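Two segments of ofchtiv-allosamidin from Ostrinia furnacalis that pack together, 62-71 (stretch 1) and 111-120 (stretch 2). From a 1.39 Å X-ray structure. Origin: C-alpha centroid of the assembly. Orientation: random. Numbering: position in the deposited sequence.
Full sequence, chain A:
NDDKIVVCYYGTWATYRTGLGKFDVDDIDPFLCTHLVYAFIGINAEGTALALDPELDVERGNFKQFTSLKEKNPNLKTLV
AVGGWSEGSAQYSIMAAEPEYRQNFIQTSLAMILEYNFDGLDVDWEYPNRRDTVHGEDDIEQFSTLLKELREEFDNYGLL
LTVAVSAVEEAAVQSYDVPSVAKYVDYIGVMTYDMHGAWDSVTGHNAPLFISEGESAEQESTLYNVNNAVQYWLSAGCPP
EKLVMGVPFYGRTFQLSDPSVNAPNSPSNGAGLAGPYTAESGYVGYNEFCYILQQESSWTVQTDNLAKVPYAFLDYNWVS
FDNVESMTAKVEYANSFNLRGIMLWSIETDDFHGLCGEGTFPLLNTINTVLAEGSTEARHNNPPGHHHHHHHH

Stretch 1 (62-71) NFKQFTSLKE
Stretch 2, residues 111-120: AMILEYNFDG

Packing of stretches 62-71 and 111-120 of ofchtiv-allosamidin, which bury 544 Å² between them. The backbones are a helix from Asn62 and the last turns of a helix that begins before Ala111, their axes 10.1 Å apart at closest approach and their N-to-C directions 64° apart (signed crossing angle -64°). Residues 68-71 keep helical phi/psi without the regular bonds. The second helix closes in a Schellman motif: Asn117 takes phi/psi 70/34, Phe118 N bonds Ile113 O (2.9 Å), and Asn117 N reaches Leu114 O weakly (3.3 Å). Phe118 then extends (-75/161). In register, Lys64 CA lies 5.4 Å from Tyr116 CA, and Thr67 CA 6.0 Å from Phe118 CA.

Apolar contacts centre on Phe63 (chi1 m, chi2 -34°), which points toward stretch 2 and is the most covered residue. Phe63 CD2 lies 3.4 Å from Tyr116 CE2, over one face of the tyrosine ring (m, -61°), with centroids 4.6 Å apart and planes oblique at 46°. Phe63 CZ meets Met112 CE at 3.7 Å; Met112 (m, t, p) starts sideways, but its end comes nearer. Phe118 (m, -78°) turns its polarised CH edge toward the electron-rich Phe63 face, offset, with planes at 77° and Phe63 CD1 to Phe118 CZ 3.8 Å. Phe66 (t, 86°) adds Phe66 CD2 to Phe118 CE1 at 3.8 Å. Thr67 CG2 sits over the Phe118 ring, 3.6 Å from its centroid, a CH-pi contact.

Polar contacts follow the last helical turn, where Tyr116 O and Asn117 O have no backbone partner within the two stretches and accept side-chain donors. Thr67 (p) donates a hydrogen bond from Thr67 OG1 to Tyr116 O (2.7 Å). The Lys70 (m, t, m, t) ammonium has several N-H donors: Lys70 NZ bonds Asn117 O (2.8 Å), while its charge is balanced in a salt bridge with Asp119 (m), Lys70 NZ to Asp119 OD2 2.9 Å, with a weak hydrogen bond from Lys70 NZ to Asp119 OD1 (3.0 Å).

One water accepts from Lys64 NZ (2.6 Å; Lys64 t, p, t, t) and Asn117 ND2 (3.2 Å; Asn117 t, chi2 35°) and donates to Thr67 OG1 (2.7 Å), bridging the stretches.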

# COMPACT_ATOMS: atom_id res chain seq x y z
N ASN A 62 19.83 -8.56 -4.79
CA ASN A 62 18.37 -8.66 -4.66
C ASN A 62 17.63 -7.81 -5.69
O ASN A 62 16.59 -8.25 -6.20
CB ASN A 62 17.94 -8.32 -3.24
CG ASN A 62 16.72 -9.10 -2.80
OD1 ASN A 62 16.66 -10.32 -2.95
ND2 ASN A 62 15.74 -8.40 -2.25
N PHE A 63 18.12 -6.60 -5.99
CA PHE A 63 17.51 -5.80 -7.05
C PHE A 63 17.41 -6.61 -8.33
O PHE A 63 16.35 -6.67 -8.98
CB PHE A 63 18.38 -4.58 -7.37
CG PHE A 63 18.31 -3.43 -6.38
CD1 PHE A 63 17.15 -3.08 -5.68
CD2 PHE A 63 19.43 -2.64 -6.21
CE1 PHE A 63 17.16 -1.97 -4.81
CE2 PHE A 63 19.44 -1.55 -5.35
CZ PHE A 63 18.31 -1.21 -4.65
N LYS A 64 18.53 -7.23 -8.73
CA LYS A 64 18.58 -7.94 -10.00
C LYS A 64 17.79 -9.24 -9.96
O LYS A 64 17.18 -9.62 -10.97
CB LYS A 64 20.04 -8.19 -10.39
CG LYS A 64 20.24 -8.83 -11.75
CD LYS A 64 19.77 -7.91 -12.87
CE LYS A 64 20.22 -8.44 -14.23
NZ LYS A 64 19.44 -7.85 -15.34
N GLN A 65 17.77 -9.94 -8.82
CA GLN A 65 16.93 -11.12 -8.73
C GLN A 65 15.47 -10.75 -8.93
O GLN A 65 14.72 -11.46 -9.61
CB GLN A 65 17.11 -11.79 -7.37
CG GLN A 65 18.44 -12.51 -7.20
CD GLN A 65 18.55 -13.17 -5.85
OE1 GLN A 65 19.54 -12.99 -5.14
NE2 GLN A 65 17.52 -13.92 -5.47
N PHE A 66 15.06 -9.61 -8.36
CA PHE A 66 13.69 -9.14 -8.48
C PHE A 66 13.34 -8.82 -9.93
O PHE A 66 12.31 -9.27 -10.44
CB PHE A 66 13.52 -7.91 -7.58
CG PHE A 66 12.12 -7.37 -7.51
CD1 PHE A 66 11.19 -7.88 -6.61
CD2 PHE A 66 11.74 -6.31 -8.32
CE1 PHE A 66 9.91 -7.36 -6.53
CE2 PHE A 66 10.45 -5.78 -8.25
CZ PHE A 66 9.54 -6.31 -7.35
N THR A 67 14.18 -8.03 -10.61
CA THR A 67 13.86 -7.70 -11.99
C THR A 67 13.98 -8.91 -12.91
O THR A 67 13.32 -8.95 -13.95
CB THR A 67 14.70 -6.52 -12.51
OG1 THR A 67 16.09 -6.88 -12.48
CG2 THR A 67 14.47 -5.29 -11.64
N SER A 68 14.77 -9.91 -12.51
CA SER A 68 14.88 -11.14 -13.29
C SER A 68 13.61 -11.97 -13.27
O SER A 68 13.53 -12.96 -14.01
CB SER A 68 16.06 -11.97 -12.82
OG SER A 68 17.28 -11.33 -13.17
N LEU A 69 12.61 -11.61 -12.45
CA LEU A 69 11.31 -12.25 -12.57
C LEU A 69 10.72 -12.09 -13.97
O LEU A 69 9.86 -12.89 -14.36
CB LEU A 69 10.35 -11.70 -11.52
CG LEU A 69 10.67 -12.04 -10.06
CD1 LEU A 69 9.88 -11.15 -9.11
CD2 LEU A 69 10.41 -13.52 -9.78
N LYS A 70 11.17 -11.09 -14.72
CA LYS A 70 10.73 -10.93 -16.11
C LYS A 70 11.21 -12.07 -17.00
O LYS A 70 10.67 -12.25 -18.10
CB LYS A 70 11.19 -9.58 -16.66
CG LYS A 70 10.47 -8.41 -16.01
CD LYS A 70 10.92 -7.09 -16.61
CE LYS A 70 12.28 -6.66 -16.08
NZ LYS A 70 12.64 -5.31 -16.60
N GLU A 71 12.20 -12.85 -16.55
CA GLU A 71 12.60 -14.02 -17.32
C GLU A 71 11.52 -15.10 -17.27
O GLU A 71 11.42 -15.91 -18.20
CB GLU A 71 13.93 -14.57 -16.80
CG GLU A 71 15.13 -13.75 -17.23
CD GLU A 71 16.33 -13.94 -16.33
OE1 GLU A 71 17.12 -12.98 -16.18
OE2 GLU A 71 16.48 -15.05 -15.78
N ALA A 111 19.87 6.01 -12.97
CA ALA A 111 21.02 5.11 -12.99
C ALA A 111 20.70 3.78 -12.31
O ALA A 111 21.05 2.71 -12.83
CB ALA A 111 22.23 5.78 -12.33
N MET A 112 20.05 3.82 -11.15
CA MET A 112 19.66 2.58 -10.47
C MET A 112 18.66 1.79 -11.31
O MET A 112 18.78 0.56 -11.44
CB MET A 112 19.08 2.90 -9.09
CG MET A 112 20.10 3.49 -8.12
SD MET A 112 19.41 3.85 -6.49
CE MET A 112 19.34 2.20 -5.79
N ILE A 113 17.68 2.48 -11.89
CA ILE A 113 16.67 1.80 -12.70
C ILE A 113 17.32 1.06 -13.87
O ILE A 113 17.03 -0.12 -14.12
CB ILE A 113 15.61 2.82 -13.16
CG1 ILE A 113 14.70 3.18 -11.98
CG2 ILE A 113 14.82 2.30 -14.36
CD1 ILE A 113 13.91 4.45 -12.18
N LEU A 114 18.23 1.73 -14.58
CA LEU A 114 18.83 1.10 -15.76
C LEU A 114 19.82 0.01 -15.37
O LEU A 114 19.85 -1.05 -15.99
CB LEU A 114 19.50 2.16 -16.63
CG LEU A 114 18.54 3.19 -17.25
CD1 LEU A 114 19.31 4.30 -17.96
CD2 LEU A 114 17.57 2.51 -18.22
N GLU A 115 20.64 0.25 -14.34
CA GLU A 115 21.68 -0.72 -14.01
C GLU A 115 21.10 -2.00 -13.44
O GLU A 115 21.67 -3.08 -13.64
CB GLU A 115 22.72 -0.11 -13.08
CG GLU A 115 22.32 0.02 -11.63
CD GLU A 115 23.39 0.67 -10.79
OE1 GLU A 115 24.50 0.11 -10.72
OE2 GLU A 115 23.12 1.74 -10.19
N TYR A 116 19.96 -1.92 -12.76
CA TYR A 116 19.33 -3.10 -12.16
C TYR A 116 18.17 -3.63 -12.98
O TYR A 116 17.54 -4.60 -12.56
CB TYR A 116 18.91 -2.79 -10.71
CG TYR A 116 20.10 -2.41 -9.85
CD1 TYR A 116 21.15 -3.29 -9.65
CD2 TYR A 116 20.17 -1.16 -9.24
CE1 TYR A 116 22.24 -2.94 -8.87
CE2 TYR A 116 21.26 -0.80 -8.46
CZ TYR A 116 22.29 -1.70 -8.28
OH TYR A 116 23.38 -1.35 -7.50
N ASN A 117 17.89 -3.03 -14.13
CA ASN A 117 16.87 -3.50 -15.08
C ASN A 117 15.44 -3.33 -14.57
O ASN A 117 14.56 -4.15 -14.87
CB ASN A 117 17.13 -4.93 -15.56
CG ASN A 117 16.40 -5.25 -16.84
OD1 ASN A 117 16.24 -4.39 -17.71
ND2 ASN A 117 15.93 -6.49 -16.96
N PHE A 118 15.18 -2.27 -13.80
CA PHE A 118 13.81 -1.91 -13.48
C PHE A 118 13.14 -1.25 -14.68
O PHE A 118 13.80 -0.76 -15.60
CB PHE A 118 13.79 -0.95 -12.28
CG PHE A 118 14.07 -1.60 -10.96
CD1 PHE A 118 13.08 -2.33 -10.30
CD2 PHE A 118 15.31 -1.47 -10.35
CE1 PHE A 118 13.34 -2.93 -9.08
CE2 PHE A 118 15.58 -2.07 -9.12
CZ PHE A 118 14.59 -2.80 -8.49
N ASP A 119 11.81 -1.23 -14.66
CA ASP A 119 11.03 -0.64 -15.74
C ASP A 119 10.48 0.73 -15.40
O ASP A 119 9.78 1.33 -16.22
CB ASP A 119 9.88 -1.58 -16.13
CG ASP A 119 10.38 -2.92 -16.57
OD1 ASP A 119 11.02 -2.98 -17.65
OD2 ASP A 119 10.17 -3.90 -15.84
N GLY A 120 10.78 1.25 -14.22
CA GLY A 120 10.30 2.56 -13.84
C GLY A 120 10.41 2.78 -12.35
O GLY A 120 10.96 1.97 -11.61
O HOH W 1 16.96 -8.37 -14.58